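Local coordinates for putative O-acetylhomoserine (Thiol)-lyase (Campylobacter jejuni, PDB 4OC9), which probably acts as a pyridoxal-phosphate-dependent O-acetylhomoserine (thiol)-lyase, replacing the acetoxy group of O-acetylhomoserine with a sulfur nucleophile, at the interface of chains A and B. Sequence-based numbering; all coordinates share one arbitrary frame. Chains: chain A/B, Putative O-acetylhomoserine (Thiol)-lyase.

Contact 1: the interface of chains A and B. Residues chain A 31-33, 35, 54; chain B 212, 366-368.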
loop_
_atom_site.group_PDB
_atom_site.type_symbol
_atom_site.label_atom_id
_atom_site.label_comp_id
_atom_site.label_asym_id
_atom_site.label_seq_id
_atom_site.Cartn_x
_atom_site.Cartn_y
_atom_site.Cartn_z
ATOM N N THR A 31 -13.239 4.031 2.633
ATOM C CA THR A 31 -14.120 5.022 1.991
ATOM C C THR A 31 -15.230 5.585 2.856
ATOM O O THR A 31 -15.631 6.739 2.665
ATOM C CB THR A 31 -14.800 4.463 0.748
ATOM O OG1 THR A 31 -15.487 3.244 1.088
ATOM C CG2 THR A 31 -13.760 4.151 -0.277
ATOM N N ALA A 32 -15.726 4.806 3.822
ATOM C CA ALA A 32 -16.828 5.277 4.681
ATOM C C ALA A 32 -16.580 5.193 6.183
ATOM O O ALA A 32 -15.686 4.491 6.636
ATOM C CB ALA A 32 -18.125 4.556 4.319
ATOM N N TYR A 33 -17.440 5.892 6.923
ATOM C CA TYR A 33 -17.347 5.982 8.346
ATOM C C TYR A 33 -18.641 5.686 9.036
ATOM O O TYR A 33 -19.729 5.997 8.558
ATOM C CB TYR A 33 -16.835 7.396 8.661
ATOM C CG TYR A 33 -15.569 7.688 7.854
ATOM C CD1 TYR A 33 -15.648 8.216 6.571
ATOM C CD2 TYR A 33 -14.294 7.405 8.374
ATOM C CE1 TYR A 33 -14.514 8.442 5.834
ATOM C CE2 TYR A 33 -13.148 7.640 7.641
ATOM C CZ TYR A 33 -13.262 8.131 6.374
ATOM O OH TYR A 33 -12.127 8.359 5.623
ATOM N N PHE A 35 -21.300 6.459 11.428
ATOM C CA PHE A 35 -21.856 7.551 12.211
ATOM C C PHE A 35 -22.387 6.931 13.491
ATOM O O PHE A 35 -22.939 5.829 13.455
ATOM C CB PHE A 35 -22.977 8.258 11.482
ATOM C CG PHE A 35 -22.585 8.728 10.117
ATOM C CD1 PHE A 35 -21.716 9.789 9.973
ATOM C CD2 PHE A 35 -23.114 8.142 8.983
ATOM C CE1 PHE A 35 -21.355 10.223 8.725
ATOM C CE2 PHE A 35 -22.736 8.579 7.732
ATOM C CZ PHE A 35 -21.865 9.616 7.609
ATOM N N TYR A 54 -17.352 10.693 4.001
ATOM C CA TYR A 54 -17.003 9.799 2.895
ATOM C C TYR A 54 -15.701 10.272 2.325
ATOM O O TYR A 54 -15.527 11.477 2.090
ATOM C CB TYR A 54 -18.115 9.842 1.852
ATOM C CG TYR A 54 -17.955 8.877 0.714
ATOM C CD1 TYR A 54 -18.200 7.517 0.904
ATOM C CD2 TYR A 54 -17.693 9.324 -0.574
ATOM C CE1 TYR A 54 -18.114 6.620 -0.153
ATOM C CE2 TYR A 54 -17.613 8.444 -1.634
ATOM C CZ TYR A 54 -17.808 7.097 -1.416
ATOM O OH TYR A 54 -17.707 6.209 -2.461
ATOM N N GLY B 212 -15.364 -1.535 0.894
ATOM C CA GLY B 212 -15.257 -0.156 1.382
ATOM C C GLY B 212 -13.837 0.336 1.585
ATOM O O GLY B 212 -13.590 1.175 2.452
ATOM N N ALA B 366 -23.930 4.290 8.006
ATOM C CA ALA B 366 -22.908 4.893 7.204
ATOM C C ALA B 366 -23.413 5.239 5.806
ATOM O O ALA B 366 -24.496 4.823 5.386
ATOM C CB ALA B 366 -21.776 3.925 7.089
ATOM N N ALA B 367 -22.598 5.989 5.081
ATOM C CA ALA B 367 -22.962 6.416 3.761
ATOM C C ALA B 367 -22.058 5.840 2.710
ATOM O O ALA B 367 -21.113 6.484 2.257
ATOM C CB ALA B 367 -22.946 7.951 3.665
ATOM N N ASN B 368 -22.413 4.652 2.279
ATOM C CA ASN B 368 -21.692 3.941 1.245
ATOM C C ASN B 368 -22.541 2.733 0.849
ATOM O O ASN B 368 -23.611 2.529 1.413
ATOM C CB ASN B 368 -20.404 3.404 1.788
ATOM C CG ASN B 368 -19.607 2.673 0.729
ATOM O OD1 ASN B 368 -19.702 3.017 -0.451
ATOM N ND2 ASN B 368 -18.791 1.739 1.137
HETATM O O HOH W 1 -15.272 1.915 4.515
HETATM O O HOH W 2 -20.017 7.020 5.980
HETATM O O HOH W 3 -17.268 3.528 -1.085
#
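The backbone carbonyl oxygen of B:Gly212, in this enzyme of the trans-sulfuration family, is gripped from chain A by the amide of A:Thr31, with N to O at 2.9 Å. The donor stands above the carbonyl plane, 42° out of it, and therefore misses the lone pairs. Water 1, at 2.8 Å from B:Gly212 O, ties the same oxygen to A:Ala32 N, while A:Thr31 OG1 adds a weak bond; this hydroxyl lies between its own backbone N and carbonyl carbon (chi1 54°), which turns it toward B:Gly212. A:Tyr54 opens the Tyr-Ser-Arg motif that in the family reaches the phosphate of the neighbouring subunit's cofactor. Its phenol OH meets water 3 at 3.0 Å, and the same water also binds A:Thr31 OG1. Across the interface, water 3 is 2.6 Å from B:Asn368 OD1, making a three-sided bridge. The side chain of B:Asn368 crosses that of A:Tyr54 at about a right angle, amide and ring planes 49° apart. The ring atom A:Tyr54 CD1 touches B:Ala367 O at 3.4 Å. Alongside, A:Ala32 CB packs on B:Asn368 CB at 3.6 Å. Water 2 takes up B:Ala367 N at 2.9 Å and also binds A:Tyr33 through both its backbone N and O, joining the two loops. A:Phe35 brings ring atoms CD2 and CE2 to B:Ala366 CA, each at 3.7 Å, while A:Tyr33 O lies over the centre of one ring face.

Contact 2: the interface of chains A and B. Residues chain A 89, 93, 265-266, 269-270; chain B 89, 115, 119, 122-123.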
loop_
_atom_site.group_PDB
_atom_site.type_symbol
_atom_site.label_atom_id
_atom_site.label_comp_id
_atom_site.label_asym_id
_atom_site.label_seq_id
_atom_site.Cartn_x
_atom_site.Cartn_y
_atom_site.Cartn_z
ATOM N N PHE A 89 -6.574 23.185 -11.455
ATOM C CA PHE A 89 -7.945 23.213 -11.960
ATOM C C PHE A 89 -8.949 23.659 -10.871
ATOM O O PHE A 89 -9.710 24.614 -11.062
ATOM C CB PHE A 89 -8.270 21.869 -12.618
ATOM C CG PHE A 89 -9.724 21.657 -12.919
ATOM C CD1 PHE A 89 -10.411 22.519 -13.752
ATOM C CD2 PHE A 89 -10.368 20.500 -12.481
ATOM C CE1 PHE A 89 -11.753 22.297 -14.046
ATOM C CE2 PHE A 89 -11.689 20.267 -12.781
ATOM C CZ PHE A 89 -12.387 21.170 -13.567
ATOM N N ILE A 93 -11.358 27.106 -10.964
ATOM C CA ILE A 93 -12.807 26.992 -10.997
ATOM C C ILE A 93 -13.441 27.381 -9.676
ATOM O O ILE A 93 -14.624 27.698 -9.660
ATOM C CB ILE A 93 -13.316 25.609 -11.413
ATOM C CG1 ILE A 93 -12.885 24.556 -10.391
ATOM C CG2 ILE A 93 -12.847 25.294 -12.819
ATOM C CD1 ILE A 93 -13.326 23.146 -10.729
ATOM N N THR A 265 -18.109 21.179 -2.837
ATOM C CA THR A 265 -18.517 21.277 -4.229
ATOM C C THR A 265 -17.584 20.569 -5.230
ATOM O O THR A 265 -17.988 19.602 -5.853
ATOM C CB THR A 265 -18.683 22.761 -4.674
ATOM O OG1 THR A 265 -19.596 23.419 -3.789
ATOM C CG2 THR A 265 -19.167 22.852 -6.094
ATOM N N TRP A 266 -16.328 20.985 -5.326
ATOM C CA TRP A 266 -15.411 20.378 -6.304
ATOM C C TRP A 266 -14.989 18.925 -6.022
ATOM O O TRP A 266 -14.933 18.123 -6.931
ATOM C CB TRP A 266 -14.243 21.306 -6.547
ATOM C CG TRP A 266 -14.722 22.732 -6.845
ATOM C CD1 TRP A 266 -14.485 23.851 -6.089
ATOM C CD2 TRP A 266 -15.635 23.146 -7.868
ATOM N NE1 TRP A 266 -15.125 24.932 -6.617
ATOM C CE2 TRP A 266 -15.844 24.530 -7.707
ATOM C CE3 TRP A 266 -16.288 22.481 -8.909
ATOM C CZ2 TRP A 266 -16.659 25.264 -8.549
ATOM C CZ3 TRP A 266 -17.098 23.213 -9.759
ATOM C CH2 TRP A 266 -17.276 24.591 -9.576
ATOM N N ASP A 269 -18.468 16.818 -6.057
ATOM C CA ASP A 269 -19.083 16.594 -7.358
ATOM C C ASP A 269 -18.147 16.231 -8.518
ATOM O O ASP A 269 -18.558 15.520 -9.428
ATOM C CB ASP A 269 -19.907 17.819 -7.736
ATOM C CG ASP A 269 -20.974 18.187 -6.680
ATOM O OD1 ASP A 269 -21.228 17.404 -5.747
ATOM O OD2 ASP A 269 -21.548 19.295 -6.779
ATOM N N LEU A 270 -16.912 16.712 -8.516
ATOM C CA LEU A 270 -15.976 16.401 -9.610
ATOM C C LEU A 270 -15.088 15.180 -9.236
ATOM O O LEU A 270 -14.551 14.474 -10.101
ATOM C CB LEU A 270 -15.153 17.617 -10.056
ATOM C CG LEU A 270 -15.746 18.929 -10.582
ATOM C CD1 LEU A 270 -14.981 19.969 -11.472
ATOM C CD2 LEU A 270 -16.844 18.362 -11.408
ATOM N N PHE B 89 -18.454 12.762 -14.407
ATOM C CA PHE B 89 -18.022 14.088 -14.866
ATOM C C PHE B 89 -17.271 13.994 -16.209
ATOM O O PHE B 89 -17.639 14.650 -17.182
ATOM C CB PHE B 89 -17.258 14.777 -13.747
ATOM C CG PHE B 89 -16.529 15.988 -14.173
ATOM C CD1 PHE B 89 -17.189 17.044 -14.743
ATOM C CD2 PHE B 89 -15.173 16.123 -13.868
ATOM C CE1 PHE B 89 -16.498 18.195 -15.106
ATOM C CE2 PHE B 89 -14.476 17.257 -14.196
ATOM C CZ PHE B 89 -15.142 18.310 -14.825
ATOM N N LEU B 115 -24.244 17.088 -9.422
ATOM C CA LEU B 115 -23.234 17.333 -10.466
ATOM C C LEU B 115 -23.841 17.818 -11.749
ATOM O O LEU B 115 -23.458 18.834 -12.324
ATOM C CB LEU B 115 -22.493 16.022 -10.808
ATOM C CG LEU B 115 -21.660 16.035 -12.091
ATOM C CD1 LEU B 115 -20.536 17.039 -12.032
ATOM C CD2 LEU B 115 -21.087 14.686 -12.413
ATOM N N THR B 119 -23.794 21.738 -10.443
ATOM C CA THR B 119 -22.374 21.961 -10.714
ATOM C C THR B 119 -21.980 22.188 -12.170
ATOM O O THR B 119 -21.185 23.095 -12.455
ATOM C CB THR B 119 -21.550 20.855 -10.124
ATOM O OG1 THR B 119 -21.874 20.758 -8.742
ATOM C CG2 THR B 119 -20.069 21.156 -10.295
ATOM N N ASN B 122 -21.953 25.868 -13.889
ATOM C CA ASN B 122 -20.725 26.665 -13.793
ATOM C C ASN B 122 -19.879 26.564 -15.041
ATOM O O ASN B 122 -19.086 27.459 -15.334
ATOM C CB ASN B 122 -19.909 26.221 -12.594
ATOM C CG ASN B 122 -20.583 26.576 -11.289
ATOM O OD1 ASN B 122 -20.880 27.737 -11.057
ATOM N ND2 ASN B 122 -20.760 25.604 -10.406
ATOM N N PHE B 123 -20.049 25.489 -15.797
ATOM C CA PHE B 123 -19.272 25.334 -17.008
ATOM C C PHE B 123 -20.130 25.573 -18.272
ATOM O O PHE B 123 -19.721 25.208 -19.382
ATOM C CB PHE B 123 -18.584 23.963 -17.069
ATOM C CG PHE B 123 -17.834 23.587 -15.806
ATOM C CD1 PHE B 123 -17.030 24.500 -15.150
ATOM C CD2 PHE B 123 -17.777 22.259 -15.407
ATOM C CE1 PHE B 123 -16.317 24.139 -14.011
ATOM C CE2 PHE B 123 -17.057 21.880 -14.272
ATOM C CZ PHE B 123 -16.316 22.811 -13.573
#
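One face of the B:Phe89 ring carries the methyl CD2 of A:Leu270, which sits over the ring centre in a CH-pi contact, 3.6 Å from B:Phe89 CD1, where helices of the two chains pack in the two-fold interface. The other leucine methyl, CD1, lies in plane at the edge of the B:Phe123 ring and meets it tip to tip, 3.8 Å from CZ. The two branches thus divide between the rings, with CD1 also near B:Phe89 CZ. CG of B:Phe89 is anti to its backbone N (chi1 168°), and the ring points toward its counterpart A:Phe89; the two meet tip to tip, CZ to CZ at 4.2 Å, with A:Ile93 CD1 near the rim of one A:Phe89 face. A:Trp266 is sandwiched within its own chain by A:Ile93 CD1 toward the rim of one face and A:Thr265 CG2 over the centre of the opposite face. Its benzo edge meets chain B: CZ3 touches B:Thr119 CG2 at 3.7 Å, and CH2 meets B:Asn122 ND2, whose amide plane is turned 60° from the indole. From helix 84-93 of chain A, A:Ile93 reaches B:Phe123 CE1 with its CG2 branch at 3.8 Å. Chain A helix 257-270 also supplies a polar link in this largely apolar patch. The hydroxyl OG1 of B:Thr119 donates to the carboxylate OD2 of A:Asp269 at 2.5 Å, a short bond on the anti side of that oxygen, 16° out of the carboxylate plane.

Contact 1 and contact 2 belong to one two-fold symmetric interface, with the centres of their C-alpha atoms about 22 Å apart, and they share no residues. Contact 1 joins loops by direct backbone bonding and bridging water, whereas contact 2 packs helices 84-93 and 257-270 of chain A against helices 84-93 and 110-119 and the 3-10 helix 120-123 of chain B. The pairing of residue 89 with its own copy puts contact 2 beside the two-fold axis. In this family active sites form between subunits, so contact 1 may help shape them while contact 2 may contribute to holding the pair together; the deposited assembly has four copies.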